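Local coordinates for glutamine amidotransferase type-2 domain-containing protein (Pseudomonas aeruginosa PAO1, PDB 1TE5) that probably hydrolyses glutamine to release ammonia, as class-II glutamine amidotransferases do, although its acceptor and biological role remain unknown, at residues 197-202 with 211-216; 12-17 with 68-73; 189-194 with 233-238; 36-41 with 76-81; 17-22 with 205-210. All coordinates share one frame; numbering follows the deposited sequence.

Contact 1. Residues 197-202 with 211-216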
# COMPACT_ATOMS: atom_id res chain seq x y z
N PHE A 197 24.34 -0.73 -21.52
CA PHE A 197 24.92 -0.31 -20.25
C PHE A 197 25.13 -1.54 -19.37
O PHE A 197 24.44 -2.54 -19.52
CB PHE A 197 24.05 0.76 -19.56
CG PHE A 197 22.60 0.38 -19.40
CD1 PHE A 197 22.22 -0.63 -18.53
CD2 PHE A 197 21.62 1.07 -20.10
CE1 PHE A 197 20.88 -0.95 -18.35
CE2 PHE A 197 20.27 0.75 -19.92
CZ PHE A 197 19.90 -0.26 -19.05
N GLY A 198 26.17 -1.50 -18.55
CA GLY A 198 26.44 -2.62 -17.67
C GLY A 198 25.86 -2.38 -16.29
O GLY A 198 25.37 -1.28 -16.02
N PRO A 199 25.94 -3.37 -15.39
CA PRO A 199 25.41 -3.23 -14.04
C PRO A 199 26.06 -2.08 -13.27
O PRO A 199 27.26 -1.84 -13.40
CB PRO A 199 25.71 -4.59 -13.41
CG PRO A 199 26.93 -5.04 -14.16
CD PRO A 199 26.57 -4.69 -15.57
N ALA A 200 25.26 -1.37 -12.49
CA ALA A 200 25.76 -0.26 -11.69
C ALA A 200 25.32 -0.46 -10.26
O ALA A 200 24.28 -1.06 -10.00
CB ALA A 200 25.22 1.06 -12.23
N ARG A 201 26.14 0.01 -9.33
CA ARG A 201 25.82 -0.10 -7.92
C ARG A 201 25.77 1.26 -7.30
O ARG A 201 26.78 1.96 -7.26
CB ARG A 201 26.86 -0.96 -7.19
CG ARG A 201 26.85 -0.76 -5.69
CD ARG A 201 27.67 -1.80 -4.97
NE ARG A 201 26.94 -3.06 -4.84
CZ ARG A 201 27.02 -3.86 -3.78
NH1 ARG A 201 26.32 -4.99 -3.76
NH2 ARG A 201 27.80 -3.55 -2.75
N LEU A 202 24.59 1.70 -6.87
CA LEU A 202 24.47 2.98 -6.23
C LEU A 202 24.51 2.64 -4.77
O LEU A 202 24.16 1.55 -4.32
CB LEU A 202 23.14 3.63 -6.53
CG LEU A 202 22.62 3.71 -7.95
CD1 LEU A 202 21.36 4.54 -7.90
CD2 LEU A 202 23.66 4.34 -8.90
N PHE A 211 21.80 -2.26 -10.01
CA PHE A 211 21.13 -2.26 -11.30
C PHE A 211 21.87 -3.24 -12.20
O PHE A 211 23.09 -3.39 -12.10
CB PHE A 211 21.15 -0.86 -11.91
CG PHE A 211 20.25 0.12 -11.20
CD1 PHE A 211 20.72 0.89 -10.15
CD2 PHE A 211 18.92 0.26 -11.58
CE1 PHE A 211 19.88 1.80 -9.50
CE2 PHE A 211 18.07 1.17 -10.94
CZ PHE A 211 18.56 1.94 -9.90
N HIS A 212 21.13 -3.95 -13.04
CA HIS A 212 21.72 -4.94 -13.94
C HIS A 212 22.02 -4.37 -15.32
O HIS A 212 22.01 -3.15 -15.51
CB HIS A 212 20.80 -6.16 -14.07
CG HIS A 212 20.50 -6.85 -12.77
ND1 HIS A 212 19.50 -7.78 -12.63
CD2 HIS A 212 21.09 -6.74 -11.55
CE1 HIS A 212 19.47 -8.21 -11.38
NE2 HIS A 212 20.42 -7.59 -10.70
N ALA A 213 22.38 -5.26 -16.24
CA ALA A 213 22.68 -4.88 -17.62
C ALA A 213 21.36 -4.64 -18.35
O ALA A 213 20.28 -4.86 -17.79
CB ALA A 213 23.46 -5.99 -18.30
N GLU A 214 21.43 -4.23 -19.62
CA GLU A 214 20.23 -3.95 -20.40
C GLU A 214 19.41 -5.17 -20.79
O GLU A 214 19.96 -6.24 -21.09
CB GLU A 214 20.57 -3.13 -21.64
CG GLU A 214 21.20 -3.92 -22.80
CD GLU A 214 22.68 -4.19 -22.63
OE1 GLU A 214 23.18 -5.17 -23.24
OE2 GLU A 214 23.36 -3.41 -21.92
N THR A 215 18.10 -4.99 -20.79
CA THR A 215 17.12 -6.03 -21.14
C THR A 215 17.02 -6.15 -22.66
O THR A 215 16.95 -7.25 -23.21
CB THR A 215 15.72 -5.66 -20.61
OG1 THR A 215 15.79 -5.39 -19.20
CG2 THR A 215 14.72 -6.77 -20.88
N THR A 216 16.93 -4.99 -23.31
CA THR A 216 16.82 -4.88 -24.77
C THR A 216 17.82 -3.82 -25.23
O THR A 216 18.34 -3.05 -24.42
CB THR A 216 15.40 -4.42 -25.23
OG1 THR A 216 15.30 -2.99 -25.13
CG2 THR A 216 14.31 -5.03 -24.38

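Contact 2. Residues 12-17 with 68-73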
# COMPACT_ATOMS: atom_id res chain seq x y z
N PRO A 12 10.37 -2.81 -17.79
CA PRO A 12 10.41 -3.15 -16.36
C PRO A 12 11.84 -3.58 -15.97
O PRO A 12 12.31 -4.64 -16.39
CB PRO A 12 9.42 -4.31 -16.25
CG PRO A 12 8.44 -4.01 -17.37
CD PRO A 12 9.36 -3.64 -18.49
N THR A 13 12.53 -2.77 -15.17
CA THR A 13 13.91 -3.08 -14.79
C THR A 13 14.11 -3.47 -13.32
O THR A 13 13.35 -3.05 -12.44
CB THR A 13 14.94 -1.95 -15.16
OG1 THR A 13 15.12 -1.04 -14.07
CG2 THR A 13 14.47 -1.16 -16.37
N ASP A 14 15.11 -4.31 -13.09
CA ASP A 14 15.46 -4.79 -11.75
C ASP A 14 16.11 -3.72 -10.89
O ASP A 14 16.91 -2.91 -11.37
CB ASP A 14 16.42 -5.97 -11.85
CG ASP A 14 15.76 -7.20 -12.42
OD1 ASP A 14 14.72 -7.63 -11.86
OD2 ASP A 14 16.29 -7.75 -13.41
N ILE A 15 15.76 -3.73 -9.60
CA ILE A 15 16.31 -2.80 -8.61
C ILE A 15 16.43 -3.57 -7.29
O ILE A 15 15.41 -3.88 -6.66
CB ILE A 15 15.39 -1.59 -8.36
CG1 ILE A 15 15.04 -0.90 -9.67
CG2 ILE A 15 16.08 -0.59 -7.46
CD1 ILE A 15 14.23 0.35 -9.47
N VAL A 16 17.64 -3.90 -6.87
CA VAL A 16 17.80 -4.61 -5.61
C VAL A 16 18.22 -3.67 -4.49
O VAL A 16 19.23 -2.96 -4.60
CB VAL A 16 18.78 -5.81 -5.71
CG1 VAL A 16 18.43 -6.71 -6.86
CG2 VAL A 16 20.20 -5.33 -5.83
N PHE A 17 17.38 -3.58 -3.47
CA PHE A 17 17.71 -2.76 -2.32
C PHE A 17 18.32 -3.68 -1.30
O PHE A 17 17.78 -4.74 -1.01
CB PHE A 17 16.46 -2.11 -1.72
CG PHE A 17 15.98 -0.92 -2.47
CD1 PHE A 17 15.23 -1.08 -3.63
CD2 PHE A 17 16.28 0.37 -2.03
CE1 PHE A 17 14.77 0.03 -4.35
CE2 PHE A 17 15.83 1.48 -2.73
CZ PHE A 17 15.07 1.31 -3.90
N PRO A 68 11.68 -9.80 -5.57
CA PRO A 68 12.35 -9.49 -6.84
C PRO A 68 11.57 -8.34 -7.48
O PRO A 68 10.50 -8.55 -8.02
CB PRO A 68 12.19 -10.79 -7.64
CG PRO A 68 12.10 -11.84 -6.57
CD PRO A 68 11.18 -11.18 -5.57
N ILE A 69 12.08 -7.13 -7.30
CA ILE A 69 11.45 -5.93 -7.84
C ILE A 69 11.82 -5.71 -9.31
O ILE A 69 12.97 -5.90 -9.72
CB ILE A 69 11.86 -4.68 -7.03
CG1 ILE A 69 11.49 -4.85 -5.55
CG2 ILE A 69 11.21 -3.44 -7.61
CD1 ILE A 69 11.85 -3.67 -4.69
N LYS A 70 10.84 -5.28 -10.10
CA LYS A 70 11.04 -5.02 -11.51
C LYS A 70 9.93 -4.08 -12.00
O LYS A 70 8.82 -4.53 -12.29
CB LYS A 70 11.03 -6.33 -12.30
CG LYS A 70 11.58 -6.22 -13.70
CD LYS A 70 11.29 -7.47 -14.52
CE LYS A 70 12.07 -8.69 -14.04
NZ LYS A 70 13.53 -8.60 -14.35
N SER A 71 10.24 -2.79 -12.09
CA SER A 71 9.26 -1.80 -12.54
C SER A 71 9.82 -0.67 -13.39
O SER A 71 11.02 -0.60 -13.66
CB SER A 71 8.52 -1.21 -11.34
OG SER A 71 9.43 -0.73 -10.37
N GLU A 72 8.92 0.17 -13.89
CA GLU A 72 9.28 1.32 -14.72
C GLU A 72 9.26 2.60 -13.91
O GLU A 72 9.86 3.58 -14.30
CB GLU A 72 8.31 1.46 -15.89
CG GLU A 72 8.28 0.26 -16.81
CD GLU A 72 7.46 0.50 -18.07
OE1 GLU A 72 7.94 0.15 -19.16
OE2 GLU A 72 6.35 1.05 -17.99
N THR A 73 8.58 2.57 -12.76
CA THR A 73 8.45 3.75 -11.90
C THR A 73 8.66 3.42 -10.42
O THR A 73 7.90 2.65 -9.83
CB THR A 73 7.07 4.43 -12.07
OG1 THR A 73 6.79 4.60 -13.47
CG2 THR A 73 7.04 5.79 -11.38

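Contact 3. Residues 189-194 with 233-238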
# COMPACT_ATOMS: atom_id res chain seq x y z
N ALA A 189 19.19 15.49 -8.16
CA ALA A 189 20.04 15.19 -9.30
C ALA A 189 19.52 13.97 -10.05
O ALA A 189 18.65 13.25 -9.55
CB ALA A 189 21.47 14.95 -8.83
N TYR A 190 20.07 13.71 -11.23
CA TYR A 190 19.65 12.55 -12.01
C TYR A 190 20.71 12.08 -13.00
O TYR A 190 21.70 12.77 -13.24
CB TYR A 190 18.34 12.86 -12.76
CG TYR A 190 18.44 13.98 -13.79
CD1 TYR A 190 18.85 13.71 -15.10
CD2 TYR A 190 18.11 15.29 -13.45
CE1 TYR A 190 18.93 14.73 -16.06
CE2 TYR A 190 18.18 16.32 -14.41
CZ TYR A 190 18.59 16.03 -15.70
OH TYR A 190 18.64 17.04 -16.64
N ILE A 191 20.51 10.89 -13.54
CA ILE A 191 21.41 10.34 -14.54
C ILE A 191 20.67 9.33 -15.42
O ILE A 191 20.07 8.38 -14.91
CB ILE A 191 22.67 9.68 -13.92
CG1 ILE A 191 23.62 9.23 -15.05
CG2 ILE A 191 22.30 8.49 -13.05
CD1 ILE A 191 24.95 8.75 -14.56
N THR A 192 20.69 9.57 -16.72
CA THR A 192 20.02 8.70 -17.67
C THR A 192 21.03 7.74 -18.24
O THR A 192 22.12 8.15 -18.65
CB THR A 192 19.40 9.49 -18.82
OG1 THR A 192 18.64 10.58 -18.31
CG2 THR A 192 18.50 8.59 -19.65
N ARG A 193 20.68 6.46 -18.29
CA ARG A 193 21.57 5.44 -18.83
C ARG A 193 20.90 4.83 -20.05
O ARG A 193 19.77 4.37 -19.97
CB ARG A 193 21.84 4.39 -17.76
CG ARG A 193 22.59 4.94 -16.55
CD ARG A 193 22.45 4.06 -15.31
NE ARG A 193 23.01 2.72 -15.50
CZ ARG A 193 22.32 1.59 -15.36
NH1 ARG A 193 22.91 0.42 -15.55
NH2 ARG A 193 21.02 1.63 -15.06
N ARG A 194 21.58 4.87 -21.19
CA ARG A 194 21.04 4.33 -22.43
C ARG A 194 21.73 3.05 -22.86
O ARG A 194 22.95 2.97 -22.83
CB ARG A 194 21.15 5.37 -23.53
CG ARG A 194 20.34 6.59 -23.24
CD ARG A 194 20.77 7.80 -24.03
NE ARG A 194 20.02 8.96 -23.58
CZ ARG A 194 18.72 9.13 -23.77
NH1 ARG A 194 18.11 10.21 -23.32
NH2 ARG A 194 18.03 8.21 -24.45
N GLU A 233 29.23 11.19 -13.36
CA GLU A 233 29.45 10.78 -14.73
C GLU A 233 28.58 11.73 -15.55
O GLU A 233 29.00 12.82 -15.92
CB GLU A 233 28.95 9.35 -14.95
CG GLU A 233 29.11 8.43 -13.78
CD GLU A 233 28.44 7.10 -14.02
OE1 GLU A 233 28.76 6.45 -15.05
OE2 GLU A 233 27.58 6.71 -13.20
N ASN A 234 27.35 11.28 -15.79
CA ASN A 234 26.36 12.04 -16.52
C ASN A 234 25.38 12.60 -15.50
O ASN A 234 24.25 12.96 -15.84
CB ASN A 234 25.61 11.15 -17.51
CG ASN A 234 26.33 11.03 -18.82
OD1 ASN A 234 27.33 10.33 -18.93
ND2 ASN A 234 25.82 11.73 -19.84
N TRP A 235 25.80 12.62 -14.24
CA TRP A 235 24.96 13.15 -13.18
C TRP A 235 24.74 14.64 -13.36
O TRP A 235 25.66 15.44 -13.20
CB TRP A 235 25.55 12.87 -11.79
CG TRP A 235 25.24 11.50 -11.25
CD1 TRP A 235 26.05 10.41 -11.29
CD2 TRP A 235 24.04 11.09 -10.58
NE1 TRP A 235 25.44 9.35 -10.68
CE2 TRP A 235 24.21 9.73 -10.23
CE3 TRP A 235 22.85 11.74 -10.23
CZ2 TRP A 235 23.22 9.01 -9.55
CZ3 TRP A 235 21.86 11.01 -9.55
CH2 TRP A 235 22.06 9.66 -9.22
N THR A 236 23.52 14.99 -13.73
CA THR A 236 23.14 16.37 -13.93
C THR A 236 22.56 16.88 -12.61
O THR A 236 21.73 16.21 -11.99
CB THR A 236 22.11 16.49 -15.05
OG1 THR A 236 22.70 16.05 -16.29
CG2 THR A 236 21.63 17.91 -15.20
N LEU A 237 23.03 18.04 -12.16
CA LEU A 237 22.52 18.62 -10.92
C LEU A 237 21.43 19.65 -11.18
O LEU A 237 21.57 20.52 -12.05
CB LEU A 237 23.67 19.25 -10.12
CG LEU A 237 24.85 18.34 -9.73
CD1 LEU A 237 25.86 19.11 -8.90
CD2 LEU A 237 24.36 17.14 -8.96
N GLN A 238 20.32 19.51 -10.47
CA GLN A 238 19.20 20.42 -10.61
C GLN A 238 19.32 21.61 -9.65
O GLN A 238 19.83 21.47 -8.53
CB GLN A 238 17.87 19.69 -10.36
CG GLN A 238 17.49 18.66 -11.41
CD GLN A 238 16.14 18.02 -11.14
OE1 GLN A 238 16.01 16.80 -11.17
NE2 GLN A 238 15.14 18.84 -10.87
O HOH W 1 22.39 12.10 -17.78

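Contact 4. Residues 36-41 with 76-81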
# COMPACT_ATOMS: atom_id res chain seq x y z
N TRP A 36 12.13 4.79 6.26
CA TRP A 36 12.29 4.68 4.81
C TRP A 36 10.99 4.30 4.11
O TRP A 36 10.04 3.87 4.75
CB TRP A 36 13.36 3.63 4.49
CG TRP A 36 13.04 2.29 5.06
CD1 TRP A 36 13.21 1.89 6.36
CD2 TRP A 36 12.40 1.20 4.39
NE1 TRP A 36 12.71 0.62 6.53
CE2 TRP A 36 12.21 0.18 5.34
CE3 TRP A 36 11.96 0.99 3.07
CZ2 TRP A 36 11.60 -1.03 5.02
CZ3 TRP A 36 11.36 -0.21 2.76
CH2 TRP A 36 11.18 -1.21 3.73
N GLY A 37 10.99 4.38 2.79
CA GLY A 37 9.80 4.04 2.04
C GLY A 37 10.14 3.84 0.58
O GLY A 37 10.92 4.60 -0.00
N ILE A 38 9.58 2.79 -0.01
CA ILE A 38 9.82 2.48 -1.41
C ILE A 38 8.53 2.01 -2.06
O ILE A 38 7.97 0.99 -1.67
CB ILE A 38 10.87 1.36 -1.56
CG1 ILE A 38 12.20 1.80 -0.94
CG2 ILE A 38 11.06 1.01 -3.02
CD1 ILE A 38 13.18 0.68 -0.73
N ALA A 39 8.04 2.80 -3.01
CA ALA A 39 6.83 2.47 -3.74
C ALA A 39 7.24 2.29 -5.19
O ALA A 39 8.15 2.94 -5.67
CB ALA A 39 5.82 3.59 -3.62
N PHE A 40 6.63 1.31 -5.85
CA PHE A 40 6.91 1.07 -7.26
C PHE A 40 5.69 0.48 -7.95
O PHE A 40 4.77 0.00 -7.29
CB PHE A 40 8.16 0.19 -7.44
CG PHE A 40 8.06 -1.16 -6.81
CD1 PHE A 40 7.68 -2.27 -7.57
CD2 PHE A 40 8.39 -1.34 -5.47
CE1 PHE A 40 7.62 -3.55 -7.00
CE2 PHE A 40 8.34 -2.61 -4.88
CZ PHE A 40 7.95 -3.72 -5.65
N TYR A 41 5.67 0.55 -9.27
CA TYR A 41 4.53 0.07 -10.03
C TYR A 41 4.70 -1.22 -10.79
O TYR A 41 5.77 -1.54 -11.28
CB TYR A 41 4.05 1.16 -10.98
CG TYR A 41 3.62 2.41 -10.26
CD1 TYR A 41 4.56 3.30 -9.75
CD2 TYR A 41 2.27 2.69 -10.08
CE1 TYR A 41 4.17 4.45 -9.08
CE2 TYR A 41 1.87 3.83 -9.41
CZ TYR A 41 2.82 4.71 -8.91
OH TYR A 41 2.41 5.84 -8.26
N GLY A 76 10.88 6.67 -3.75
CA GLY A 76 11.22 6.29 -2.40
C GLY A 76 11.83 7.43 -1.61
O GLY A 76 12.24 8.46 -2.18
N HIS A 77 11.84 7.28 -0.29
CA HIS A 77 12.41 8.28 0.60
C HIS A 77 13.11 7.54 1.74
O HIS A 77 12.47 6.90 2.57
CB HIS A 77 11.32 9.15 1.21
CG HIS A 77 11.78 10.41 1.88
ND1 HIS A 77 13.08 10.59 2.31
CD2 HIS A 77 11.12 11.55 2.20
CE1 HIS A 77 13.20 11.78 2.87
NE2 HIS A 77 12.02 12.38 2.81
N ILE A 78 14.43 7.62 1.75
CA ILE A 78 15.24 6.94 2.76
C ILE A 78 15.73 7.95 3.80
O ILE A 78 15.86 9.14 3.51
CB ILE A 78 16.45 6.23 2.10
CG1 ILE A 78 15.98 5.42 0.89
CG2 ILE A 78 17.16 5.33 3.10
CD1 ILE A 78 14.94 4.37 1.19
N ARG A 79 16.01 7.46 5.01
CA ARG A 79 16.51 8.31 6.10
C ARG A 79 15.71 9.59 6.27
O ARG A 79 16.24 10.69 6.20
CB ARG A 79 18.00 8.61 5.93
CG ARG A 79 18.91 7.40 6.15
CD ARG A 79 20.40 7.76 6.19
NE ARG A 79 20.88 8.28 4.92
CZ ARG A 79 21.12 9.57 4.68
NH1 ARG A 79 21.56 9.95 3.48
NH2 ARG A 79 20.92 10.48 5.63
N GLN A 80 14.42 9.41 6.52
CA GLN A 80 13.52 10.53 6.72
C GLN A 80 13.76 11.11 8.10
O GLN A 80 13.74 10.38 9.10
CB GLN A 80 12.08 10.05 6.56
CG GLN A 80 11.84 9.39 5.21
CD GLN A 80 10.47 8.78 5.07
OE1 GLN A 80 9.54 9.15 5.79
NE2 GLN A 80 10.32 7.87 4.12
N ALA A 81 13.99 12.42 8.15
CA ALA A 81 14.25 13.13 9.40
C ALA A 81 13.34 12.68 10.53
O ALA A 81 12.12 12.62 10.38
CB ALA A 81 14.14 14.63 9.19

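Contact 5. Residues 17-22 with 205-210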
# COMPACT_ATOMS: atom_id res chain seq x y z
N PHE A 17 17.38 -3.58 -3.47
CA PHE A 17 17.71 -2.76 -2.32
C PHE A 17 18.32 -3.68 -1.30
O PHE A 17 17.78 -4.74 -1.01
CB PHE A 17 16.46 -2.11 -1.72
CG PHE A 17 15.98 -0.92 -2.47
CD1 PHE A 17 15.23 -1.08 -3.63
CD2 PHE A 17 16.28 0.37 -2.03
CE1 PHE A 17 14.77 0.03 -4.35
CE2 PHE A 17 15.83 1.48 -2.73
CZ PHE A 17 15.07 1.31 -3.90
N SER A 18 19.47 -3.27 -0.77
CA SER A 18 20.16 -4.02 0.25
C SER A 18 20.42 -3.07 1.40
O SER A 18 21.25 -2.16 1.28
CB SER A 18 21.49 -4.57 -0.27
OG SER A 18 21.31 -5.59 -1.24
N PHE A 19 19.61 -3.16 2.44
CA PHE A 19 19.83 -2.34 3.63
C PHE A 19 20.92 -3.04 4.44
O PHE A 19 20.81 -4.25 4.72
CB PHE A 19 18.56 -2.24 4.47
CG PHE A 19 17.58 -1.24 3.95
CD1 PHE A 19 17.61 0.08 4.41
CD2 PHE A 19 16.63 -1.61 3.00
CE1 PHE A 19 16.70 1.02 3.92
CE2 PHE A 19 15.72 -0.67 2.50
CZ PHE A 19 15.76 0.64 2.96
N THR A 20 22.02 -2.34 4.70
CA THR A 20 23.07 -2.94 5.50
C THR A 20 22.44 -3.12 6.89
O THR A 20 21.81 -2.20 7.41
CB THR A 20 24.33 -2.02 5.63
OG1 THR A 20 24.97 -1.87 4.35
CG2 THR A 20 25.35 -2.61 6.61
N GLY A 21 22.54 -4.34 7.43
CA GLY A 21 21.99 -4.61 8.75
C GLY A 21 22.56 -3.64 9.77
O GLY A 21 23.67 -3.13 9.60
N LEU A 22 21.79 -3.37 10.82
CA LEU A 22 22.21 -2.46 11.88
C LEU A 22 23.60 -2.82 12.44
O LEU A 22 24.00 -3.99 12.45
CB LEU A 22 21.19 -2.51 13.02
CG LEU A 22 19.74 -2.23 12.65
CD1 LEU A 22 18.85 -2.61 13.80
CD2 LEU A 22 19.59 -0.76 12.32
N ALA A 205 25.38 5.07 2.89
CA ALA A 205 26.38 4.64 3.84
C ALA A 205 25.92 3.32 4.44
O ALA A 205 26.74 2.48 4.87
CB ALA A 205 26.43 5.72 4.97
N ASP A 206 24.60 3.16 4.47
CA ASP A 206 23.93 1.96 5.02
C ASP A 206 22.90 1.47 4.04
O ASP A 206 21.90 0.89 4.48
CB ASP A 206 23.22 2.30 6.34
CG ASP A 206 24.19 2.62 7.47
OD1 ASP A 206 24.99 1.74 7.81
OD2 ASP A 206 24.17 3.77 7.95
N LEU A 207 23.20 1.59 2.73
CA LEU A 207 22.27 1.13 1.71
C LEU A 207 22.99 0.87 0.40
O LEU A 207 23.98 1.53 0.09
CB LEU A 207 21.17 2.17 1.49
CG LEU A 207 20.26 1.96 0.27
CD1 LEU A 207 19.21 0.90 0.58
CD2 LEU A 207 19.61 3.27 -0.13
N THR A 208 22.44 -0.03 -0.40
CA THR A 208 23.00 -0.38 -1.70
C THR A 208 21.86 -0.75 -2.65
O THR A 208 21.03 -1.59 -2.33
CB THR A 208 23.97 -1.58 -1.61
OG1 THR A 208 25.26 -1.14 -1.18
CG2 THR A 208 24.10 -2.28 -2.95
N VAL A 209 21.81 -0.10 -3.80
CA VAL A 209 20.80 -0.42 -4.79
C VAL A 209 21.51 -0.76 -6.08
O VAL A 209 22.18 0.07 -6.68
CB VAL A 209 19.77 0.72 -4.97
CG1 VAL A 209 20.42 2.08 -4.86
CG2 VAL A 209 19.05 0.56 -6.28
N ASP A 210 21.43 -2.03 -6.46
CA ASP A 210 22.09 -2.51 -7.65
C ASP A 210 21.19 -2.55 -8.86
O ASP A 210 20.01 -2.88 -8.76
CB ASP A 210 22.66 -3.92 -7.43
CG ASP A 210 23.73 -3.95 -6.36
OD1 ASP A 210 23.40 -4.35 -5.22
OD2 ASP A 210 24.89 -3.58 -6.66

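Contact 1. Residues 197-202 with 211-216
Glu-214 folds back over Phe-197 and returns to that residue's backbone. Its CB lies over one face of the Phe-197 ring, 4.1 Å from the centroid and offset toward the rim, a CH-pi contact in which CZ is the nearest ring atom. The chain then bends at chi2 (-80°), which turns CD back until it stands 3.9 Å from Phe-197 O. At the tip, OE2 accepts a hydrogen bond from Phe-197 N at 2.9 Å, met on the anti side and 29° out of the carboxylate plane. The same OE2 is only 2.8 Å from Phe-197 O, a close approach of two acceptors, which would be expected to raise the pKa of the acid somewhat. A glutamate suits this place because its first methylene can lie on the ring while CG carries the carboxylate back to the N-H.

Further along, the segments become the open end of a beta hairpin formed by strands 200-203 and 207-211. Ala-200 and Phe-211 exchange two backbone hydrogen bonds, Phe-211 N to Ala-200 O at 2.8 Å being the straighter. The edge of the Phe-211 ring receives Leu-202, whose CD1 touches CE1 at 3.5 Å. Arg-193 of strand 188-194 makes a cation-pi contact with Phe-197.

Contact 2. Residues 12-17 with 68-73
Thr-13 and Ser-71 face each other as a hydrogen-bonded antiparallel pair and satisfy one another's backbones. Thr-13 N donates to Ser-71 O at 3.0 Å, nearly straight at hydrogen (162°), although the donor stands well above the carbonyl plane. The return bond, Ser-71 N to Thr-13 O, is 3.1 Å long and more bent. Thr-13 O also receives the CA-H of Lys-70, with CA 3.2 Å away, so a strong and a weak donor share this one acceptor. Ile-69 O is approached in the same way by the CA-H of Asp-14.

The charged groups meet beside this pairing. Lys-70 sends CG anti to its backbone N (chi1 -165°), and CG passes 3.2 Å from Pro-12 O; bends at chi3 and chi4 then curl the end of the chain round to Asp-14. NZ sits 2.9 Å from Asp-14 OD1 and 3.0 Å from Asp-14 OD2, a forked salt bridge whose individual hydrogen bonds are weak. OD2 has a second, weak partner in His-212 ND1, while OD1 lies 3.3 Å from Ile-69 O, another acceptor. On the buried side Ile-69 approaches Phe-17 by its CD1, a branched aliphatic chain suited to packing against an aromatic ring.

Strand 70-71 is an outer strand of the four-stranded sheet, and at Glu-72 the chain turns a corner into strand 73-80 of the seven-stranded sheet. In this bridge at the exposed rim, the lysine's ammonium would be expected to offset the repulsion between Asp-14 OD1 and the carbonyl of Ile-69.

Contact 3. Residues 189-194 with 233-238
An edge strand of the large antiparallel sheet is attached here, with Tyr-190 of strand 188-194 paired to Thr-236 of strand 236-238. Tyr-190 N donates to Thr-236 O at 3.1 Å and Thr-236 N returns a bond to Tyr-190 O at 2.9 Å. The two side chains of this pair lie side by side and point the same way. Thr-236 CB rests over one face of the tyrosine ring, offset toward its rim, and its CG2 reaches the hydroxyl OH at 3.4 Å. Gln-238 brings OE1 to the ring edge, 3.4 Å from Tyr-190 CD2, its amide turned 63° from the ring plane.

Tyr-190 also meets Trp-246 of the six-stranded sheet edge-to-face, consistent with the stacked sheets of the Ntn-hydrolase fold, whereas Ala-189 and Trp-235 on the other side pack on Pro-228. Ile-191 crosses the indole at about a right angle: CG2 stands over the six-membered ring, 3.8 Å from its centroid, while CG1, anti to the backbone N (chi1 -175°), packs on Asn-234 CB at 3.7 Å. The small Ala-189 lets its CB touch both Trp-235 CE3 and Leu-237 CD2.

Next to the pair, at Asn-234, a water bridges the two backbones, accepting from Thr-192 N and donating to Asn-234 O at 2.8 Å. Asn-234 N is covered by Ile-191 CD1 at 3.7 Å and has no polar partner in the model.

Contact 4. Residues 36-41 with 76-81
Gly-37 and His-77 carry the polar part of this contact. His-77 N donates to Gly-37 O at 2.8 Å, with the donor tilted 19° from the carbonyl plane. His-77 O is gripped by Gln-80, whose NE2 donates at 2.8 Å and almost straight (173°), with the oxygen lying in the amide plane. The long, extended glutamine chain thus closes back on its own segment, and its CG settles over the centre of the His-77 ring, 3.3 Å above it.

Weaker polar contacts come from backbone carbon atoms. The CA-H of Trp-36 points at His-77 O, with CA 3.2 Å away. Having no side chain, Gly-76 can bring its CA to 3.0 Å from Gly-37 O; a CB there would collide with that oxygen, which is why glycine suits this place.

The apolar contacts converge on one methyl. Ile-78 turns CD1 (chi2 -58°) to meet Trp-36 CB at 3.7 Å and Ile-38 CG1 at 4.3 Å.

Strands 35-42 and 73-80 lie next to each other in the seven-stranded sheet, with 45-51 flanking the first and 4-9 the second. Helix 59-66 covers Trp-36 and Ile-38, Phe-19 meets the indole, and Gln-80 OE1 accepts from His-92 N.

Contact 5. Residues 17-22 with 205-210
Strands 17-19 and 207-210 run antiparallel, 165° between their directions and 4.7 Å apart at the closest point of their axes. Ser-18 and Thr-208 form the hydrogen-bonded pair: Ser-18 N donates to Thr-208 O at 2.8 Å, nearly along the C=O axis, and Thr-208 N answers to Ser-18 O at 3.0 Å. Beyond the strand end, Thr-20 N still reaches Asp-206 O at 3.2 Å, but from far above the carbonyl plane (62° out of it).

The two strands are the middle pair of the four-stranded antiparallel sheet, and their two faces differ in character. Ser-18 and Thr-208, short and hydroxylated, share the partly exposed face, their CB atoms 4.1 Å apart. On the buried face, non-hydrogen-bonded pairs set Phe-17 beside Val-209 and Phe-19 beside Leu-207. Leu-207 has CG anti to the backbone N (chi1 169°), and the turn at chi2 then brings CD1 over the centre of the Phe-19 ring, 4.0 Å from the centroid. The same methyl lies 4.0 Å from Phe-17 CD2, so it serves both aromatics, one by its face and the other at its edge. The carboxylate of Asp-206 is engaged by Arg-25 in a salt bridge and by Thr-29.

In the fold
Contact 4 is the core contact, every touching residue being buried; the other four are partly buried, with contact 1 farthest from the chain's centre. Contacts 1, 2 and 5 assemble the four-stranded sheet: contacts 2 and 5 share strand 12-19, contacts 1 and 5 share strand 207-211. Contacts 3 and 4 belong to the seven-stranded sheet, one at its edge and one well inside, with centres about 20 Å apart. Chemistry follows position. A carboxylate-to-backbone bond marks contact 1 and a salt bridge contact 2, a bridging water the edge of contact 3, and glycines with aliphatic packing contact 4. The sheets meet where Phe-17 touches Ile-38 and Phe-19 touches Trp-36, joining contacts 4 and 5.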